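PDB 4YZT: cellulose hydrolase from Bacillus licheniformis, which hydrolyses internal beta-1,4-glucosidic bonds of cellulose as a family 5 endo-glucanase and holds a cellotetraose in its barrel-shaped catalytic module. Local coordinates for residues 342-348 with 427-433; 353-359 with 389-395. All blocks are in the same frame, centred on the assembly; numbering follows the deposited sequence.

Interaction 1: residues 342-348 with 427-433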
loop_
_atom_site.group_PDB
_atom_site.type_symbol
_atom_site.label_atom_id
_atom_site.label_comp_id
_atom_site.label_asym_id
_atom_site.label_seq_id
_atom_site.Cartn_x
_atom_site.Cartn_y
_atom_site.Cartn_z
ATOM N N ALA A 342 9.212 17.913 0.177
ATOM C CA ALA A 342 8.008 17.880 0.996
ATOM C C ALA A 342 8.363 18.021 2.470
ATOM O O ALA A 342 7.550 18.466 3.276
ATOM C CB ALA A 342 7.232 16.593 0.755
ATOM N N ASP A 343 9.576 17.603 2.818
ATOM C CA ASP A 343 10.111 17.790 4.163
ATOM C C ASP A 343 11.346 18.670 4.100
ATOM O O ASP A 343 12.345 18.306 3.476
ATOM C CB ASP A 343 10.463 16.449 4.804
ATOM C CG ASP A 343 9.278 15.788 5.484
ATOM O OD1 ASP A 343 8.411 16.499 6.040
ATOM O OD2 ASP A 343 9.222 14.541 5.475
ATOM N N LEU A 344 11.288 19.829 4.744
ATOM C CA LEU A 344 12.436 20.718 4.760
ATOM C C LEU A 344 13.171 20.613 6.101
ATOM O O LEU A 344 12.627 20.993 7.137
ATOM C CB LEU A 344 11.997 22.155 4.487
ATOM C CG LEU A 344 13.116 23.193 4.516
ATOM C CD1 LEU A 344 14.144 22.824 3.455
ATOM C CD2 LEU A 344 12.555 24.586 4.281
ATOM N N PHE A 345 14.397 20.087 6.067
ATOM C CA PHE A 345 15.226 19.922 7.260
ATOM C C PHE A 345 16.197 21.092 7.440
ATOM O O PHE A 345 16.999 21.388 6.556
ATOM C CB PHE A 345 16.024 18.612 7.193
ATOM C CG PHE A 345 15.184 17.371 7.319
ATOM C CD1 PHE A 345 14.936 16.806 8.565
ATOM C CD2 PHE A 345 14.650 16.760 6.197
ATOM C CE1 PHE A 345 14.167 15.643 8.679
ATOM C CE2 PHE A 345 13.881 15.608 6.309
ATOM C CZ PHE A 345 13.646 15.050 7.545
ATOM N N ILE A 346 16.117 21.760 8.584
ATOM C CA ILE A 346 17.032 22.851 8.898
ATOM C C ILE A 346 17.809 22.478 10.164
ATOM O O ILE A 346 17.212 22.144 11.187
ATOM C CB ILE A 346 16.265 24.196 9.086
ATOM C CG1 ILE A 346 15.686 24.656 7.746
ATOM C CG2 ILE A 346 17.177 25.277 9.660
ATOM C CD1 ILE A 346 14.648 25.726 7.874
ATOM N N LYS A 347 19.135 22.522 10.096
ATOM C CA LYS A 347 19.931 22.114 11.243
ATOM C C LYS A 347 20.040 23.245 12.250
ATOM O O LYS A 347 20.226 24.408 11.877
ATOM C CB LYS A 347 21.324 21.667 10.811
ATOM C CG LYS A 347 22.174 21.105 11.940
ATOM C CD LYS A 347 23.365 20.358 11.390
ATOM C CE LYS A 347 24.219 19.766 12.499
ATOM N NZ LYS A 347 25.395 19.051 11.946
ATOM N N LYS A 348 19.912 22.890 13.526
ATOM C CA LYS A 348 20.055 23.834 14.617
ATOM C C LYS A 348 21.371 24.582 14.486
ATOM O O LYS A 348 22.430 23.969 14.389
ATOM C CB LYS A 348 19.995 23.097 15.960
ATOM C CG LYS A 348 19.676 23.963 17.160
ATOM C CD LYS A 348 19.077 23.102 18.266
ATOM C CE LYS A 348 18.840 23.893 19.538
ATOM N NZ LYS A 348 18.288 23.016 20.612
ATOM N N ASP A 427 6.514 20.127 5.616
ATOM C CA ASP A 427 6.925 20.242 7.010
ATOM C C ASP A 427 8.244 20.994 7.092
ATOM O O ASP A 427 9.171 20.713 6.327
ATOM C CB ASP A 427 7.077 18.868 7.665
ATOM C CG ASP A 427 5.749 18.218 8.011
ATOM O OD1 ASP A 427 4.679 18.765 7.678
ATOM O OD2 ASP A 427 5.783 17.131 8.621
ATOM N N ILE A 428 8.312 21.971 7.992
ATOM C CA ILE A 428 9.563 22.649 8.283
ATOM C C ILE A 428 10.110 22.034 9.572
ATOM O O ILE A 428 9.528 22.200 10.632
ATOM C CB ILE A 428 9.376 24.163 8.441
ATOM C CG1 ILE A 428 8.670 24.745 7.214
ATOM C CG2 ILE A 428 10.726 24.833 8.717
ATOM C CD1 ILE A 428 9.522 25.654 6.366
ATOM N N ILE A 429 11.220 21.316 9.464
ATOM C CA ILE A 429 11.711 20.489 10.555
ATOM C C ILE A 429 13.056 20.968 11.081
ATOM O O ILE A 429 14.038 21.015 10.337
ATOM C CB ILE A 429 11.865 19.020 10.107
ATOM C CG1 ILE A 429 10.568 18.507 9.473
ATOM C CG2 ILE A 429 12.307 18.148 11.277
ATOM C CD1 ILE A 429 10.708 17.123 8.826
ATOM N N LEU A 430 13.104 21.321 12.362
ATOM C CA LEU A 430 14.373 21.606 13.013
ATOM C C LEU A 430 15.021 20.316 13.506
ATOM O O LEU A 430 14.379 19.528 14.196
ATOM C CB LEU A 430 14.172 22.566 14.190
ATOM C CG LEU A 430 15.418 23.106 14.905
ATOM C CD1 LEU A 430 16.230 23.993 13.969
ATOM C CD2 LEU A 430 15.018 23.885 16.163
ATOM N N TYR A 431 16.282 20.095 13.160
ATOM C CA TYR A 431 16.974 18.896 13.641
ATOM C C TYR A 431 18.352 19.225 14.165
ATOM O O TYR A 431 18.868 20.330 13.952
ATOM C CB TYR A 431 17.083 17.827 12.547
ATOM C CG TYR A 431 18.239 18.007 11.584
ATOM C CD1 TYR A 431 18.118 18.837 10.477
ATOM C CD2 TYR A 431 19.443 17.339 11.774
ATOM C CE1 TYR A 431 19.161 19.000 9.591
ATOM C CE2 TYR A 431 20.497 17.501 10.893
ATOM C CZ TYR A 431 20.346 18.327 9.800
ATOM O OH TYR A 431 21.390 18.490 8.926
ATOM N N ASP A 432 18.929 18.261 14.878
ATOM C CA ASP A 432 20.287 18.367 15.387
ATOM C C ASP A 432 20.904 16.978 15.305
ATOM O O ASP A 432 20.194 16.009 15.012
ATOM C CB ASP A 432 20.296 18.899 16.820
ATOM C CG ASP A 432 21.550 19.686 17.138
ATOM O OD1 ASP A 432 22.522 19.621 16.351
ATOM O OD2 ASP A 432 21.560 20.378 18.172
ATOM N N ASP A 433 22.211 16.875 15.538
ATOM C CA ASP A 433 22.890 15.578 15.504
ATOM C C ASP A 433 22.172 14.593 16.439
ATOM O O ASP A 433 21.946 14.893 17.609
ATOM C CB ASP A 433 24.362 15.697 15.935
ATOM C CG ASP A 433 25.149 16.734 15.136
ATOM O OD1 ASP A 433 25.058 16.764 13.890
ATOM O OD2 ASP A 433 25.882 17.518 15.772
HETATM O O HOH W 1 23.849 17.308 9.425
HETATM O O HOH W 2 24.099 21.927 15.960
HETATM O O HOH W 3 20.140 20.433 20.240
#
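Tyr431 O is gripped twice: Lys348 N donates to it over 2.8 Å, and the CA-H of Lys347 adds a longer contact. The same pattern recurs along this parallel strand pair of the carbohydrate-binding X2 module, whose E-set relation is consistent with an immunoglobulin-like fold; Ile346 O receives Tyr431 N at 3.0 Å while Leu430 makes a weaker CA-H...O contact with it. On the face bearing Phe345 and Lys347, Ile429 sends CD1 over the Phe345 ring, 4.1 Å from its centroid. The Tyr431 ring lies between its backbone N and carbonyl carbon (chi1 83°), which sets one face against the Lys347 side chain, CG 4.3 Å from the ring centroid. The extended lysine chain carries NZ into a salt bridge on the syn side of Asp433 OD1, 3.0 Å away. Replacing Lys347 by an alanine is likely to leave Asp433 without this charged mate and the ring face without the methylenes beyond CB. At the other end Asp343 OD1 and Asp427 OD2 lie 3.7 Å apart, a like-charge approach probably eased by Lys280, which bridges both; Gln413 NE2 donates to Asp427 OD1. On the reverse face, Leu344 CD2 packs alongside Ile428 CD1 at 3.8 Å.

Interaction 2: residues 353-359 with 389-395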
loop_
_atom_site.group_PDB
_atom_site.type_symbol
_atom_site.label_atom_id
_atom_site.label_comp_id
_atom_site.label_asym_id
_atom_site.label_seq_id
_atom_site.Cartn_x
_atom_site.Cartn_y
_atom_site.Cartn_z
ATOM N N SER A 353 19.253 30.761 4.648
ATOM C CA SER A 353 19.186 31.463 3.373
ATOM C C SER A 353 17.854 31.167 2.724
ATOM O O SER A 353 17.088 30.340 3.228
ATOM C CB SER A 353 20.338 31.050 2.454
ATOM O OG SER A 353 20.269 29.667 2.147
ATOM N N ASP A 354 17.570 31.838 1.611
ATOM C CA ASP A 354 16.326 31.590 0.895
ATOM C C ASP A 354 16.248 30.118 0.504
ATOM O O ASP A 354 17.266 29.483 0.221
ATOM C CB ASP A 354 16.216 32.486 -0.338
ATOM C CG ASP A 354 16.154 33.961 0.015
ATOM O OD1 ASP A 354 15.910 34.285 1.195
ATOM O OD2 ASP A 354 16.357 34.798 -0.888
ATOM N N GLN A 355 15.030 29.582 0.513
ATOM C CA GLN A 355 14.796 28.173 0.241
ATOM C C GLN A 355 13.974 27.983 -1.022
ATOM O O GLN A 355 12.904 28.563 -1.152
ATOM C CB GLN A 355 14.069 27.518 1.412
ATOM C CG GLN A 355 13.693 26.080 1.155
ATOM C CD GLN A 355 14.914 25.197 1.020
ATOM O OE1 GLN A 355 15.915 25.391 1.724
ATOM N NE2 GLN A 355 14.849 24.227 0.107
ATOM N N THR A 356 14.464 27.161 -1.939
ATOM C CA THR A 356 13.732 26.894 -3.166
ATOM C C THR A 356 12.861 25.655 -3.011
ATOM O O THR A 356 13.293 24.631 -2.466
ATOM C CB THR A 356 14.695 26.734 -4.371
ATOM O OG1 THR A 356 15.355 27.986 -4.615
ATOM C CG2 THR A 356 13.941 26.332 -5.634
ATOM N N VAL A 357 11.612 25.778 -3.459
ATOM C CA VAL A 357 10.696 24.653 -3.552
ATOM C C VAL A 357 10.266 24.526 -5.005
ATOM O O VAL A 357 9.695 25.458 -5.570
ATOM C CB VAL A 357 9.450 24.835 -2.657
ATOM C CG1 VAL A 357 8.587 23.579 -2.663
ATOM C CG2 VAL A 357 9.853 25.181 -1.238
ATOM N N ASP A 358 10.561 23.382 -5.616
ATOM C CA ASP A 358 10.154 23.126 -6.990
ATOM C C ASP A 358 8.791 22.447 -7.030
ATOM O O ASP A 358 8.489 21.586 -6.206
ATOM C CB ASP A 358 11.193 22.263 -7.711
ATOM C CG ASP A 358 12.529 22.972 -7.875
ATOM O OD1 ASP A 358 12.541 24.152 -8.293
ATOM O OD2 ASP A 358 13.570 22.342 -7.590
ATOM N N ILE A 359 7.966 22.829 -7.998
ATOM C CA ILE A 359 6.628 22.252 -8.121
ATOM C C ILE A 359 6.413 21.592 -9.484
ATOM O O ILE A 359 6.517 22.249 -10.520
ATOM C CB ILE A 359 5.536 23.324 -7.908
ATOM C CG1 ILE A 359 5.825 24.163 -6.660
ATOM C CG2 ILE A 359 4.156 22.681 -7.823
ATOM C CD1 ILE A 359 4.794 25.246 -6.427
ATOM N N LYS A 389 6.335 27.552 -11.264
ATOM C CA LYS A 389 6.682 26.213 -10.803
ATOM C C LYS A 389 7.906 26.215 -9.893
ATOM O O LYS A 389 8.436 25.153 -9.555
ATOM C CB LYS A 389 6.917 25.280 -11.993
ATOM C CG LYS A 389 7.975 25.742 -12.975
ATOM C CD LYS A 389 7.999 24.841 -14.212
ATOM C CE LYS A 389 9.083 25.280 -15.193
ATOM N NZ LYS A 389 9.095 24.457 -16.433
ATOM N N THR A 390 8.352 27.409 -9.511
ATOM C CA THR A 390 9.500 27.544 -8.623
ATOM C C THR A 390 9.217 28.618 -7.589
ATOM O O THR A 390 9.002 29.779 -7.935
ATOM C CB THR A 390 10.780 27.910 -9.385
ATOM O OG1 THR A 390 10.758 27.301 -10.682
ATOM C CG2 THR A 390 12.011 27.446 -8.616
ATOM N N VAL A 391 9.218 28.219 -6.325
ATOM C CA VAL A 391 8.917 29.127 -5.234
ATOM C C VAL A 391 10.163 29.373 -4.383
ATOM O O VAL A 391 10.866 28.437 -4.011
ATOM C CB VAL A 391 7.778 28.570 -4.360
ATOM C CG1 VAL A 391 7.683 29.316 -3.040
ATOM C CG2 VAL A 391 6.451 28.618 -5.126
ATOM N N SER A 392 10.445 30.639 -4.099
ATOM C CA SER A 392 11.536 30.980 -3.200
ATOM C C SER A 392 10.993 31.486 -1.870
ATOM O O SER A 392 10.468 32.596 -1.795
ATOM C CB SER A 392 12.444 32.034 -3.826
ATOM O OG SER A 392 13.400 32.492 -2.884
ATOM N N ILE A 393 11.100 30.669 -0.826
ATOM C CA ILE A 393 10.718 31.111 0.508
ATOM C C ILE A 393 11.869 31.933 1.075
ATOM O O ILE A 393 12.977 31.418 1.215
ATOM C CB ILE A 393 10.413 29.927 1.452
ATOM C CG1 ILE A 393 9.533 28.876 0.761
ATOM C CG2 ILE A 393 9.782 30.423 2.748
ATOM C CD1 ILE A 393 8.089 29.285 0.613
ATOM N N LYS A 394 11.615 33.202 1.389
ATOM C CA LYS A 394 12.670 34.105 1.859
ATOM C C LYS A 394 13.197 33.722 3.238
ATOM O O LYS A 394 12.460 33.220 4.084
ATOM C CB LYS A 394 12.172 35.555 1.875
ATOM C CG LYS A 394 11.745 36.065 0.508
ATOM C CD LYS A 394 12.776 35.706 -0.558
ATOM C CE LYS A 394 12.243 35.980 -1.953
ATOM N NZ LYS A 394 13.108 35.430 -3.038
ATOM N N ALA A 395 14.491 33.961 3.439
ATOM C CA ALA A 395 15.194 33.586 4.664
ATOM C C ALA A 395 14.545 34.187 5.909
ATOM O O ALA A 395 14.397 33.521 6.927
ATOM C CB ALA A 395 16.651 34.013 4.576
HETATM O O HOH W 4 15.543 30.681 -3.432
HETATM O O HOH W 5 11.024 24.341 -10.670
#
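Strands 355-359 and 390-393 run antiparallel, their axes 4.7 Å apart at the closest and 156° between their directions. Gln355 with Ile393 and Val357 with Val391 are hydrogen-bonded pairs, each closed by two N-H...O bonds, and Ile359 N reaches Lys389 O to extend the pairing. On the mainly apolar face, partly covered by Leu398 of helix 395-401, Ile359 CD1 meets Val391 CG2 at 4.0 Å, and Val357 CG2 lies near Ile393 CG1. The other face is polar. There Thr356 and Thr390 touch through their CG2 methyls at 3.7 Å, and one water joins Asp358 OD1, Lys389 O and Thr390 OG1; a second lies between Thr356 OG1 and Ser392 OG. At the strand end Asp354 OD1 accepts Ala395 N over 2.7 Å, on the anti side of the carboxylate, and so ties the start of that helix to the neighbouring strand. Lys394, the N-cap residue, bends at chi2 (-46°), which turns NZ back to Ser392 OG at 3.0 Å; Thr383 is another partner of NZ, and the ion pair to Asp354 OD2 is long. Such an antiparallel strand pair in the E-set-type X2 module is consistent with an immunoglobulin-like fold.

In the fold
Interactions 1 and 2 lie on four strands adjacent in one sheet, in the order 424-431, 338-347, 355-360 and 390-393, with centres about 15 Å apart. Their inner strands are neighbours, and the two contacts touch where Leu344 CD1 packs on Gln355 CD at 3.5 Å. Leu398 of helix 395-401 unites them further: it meets Leu344 and Ile428 of interaction 1 as well as Gln355 and Ile393 of interaction 2. Neither contact supplies a residue to the cellotetraose pocket, which includes Glu162 and Glu271 in the catalytic module. Interaction 1 also reaches helix 280-296 of the barrel, through Asp343 and Asp427 to Lys280 and Ala342 on Trp284, so that here the sheet touches the catalytic module.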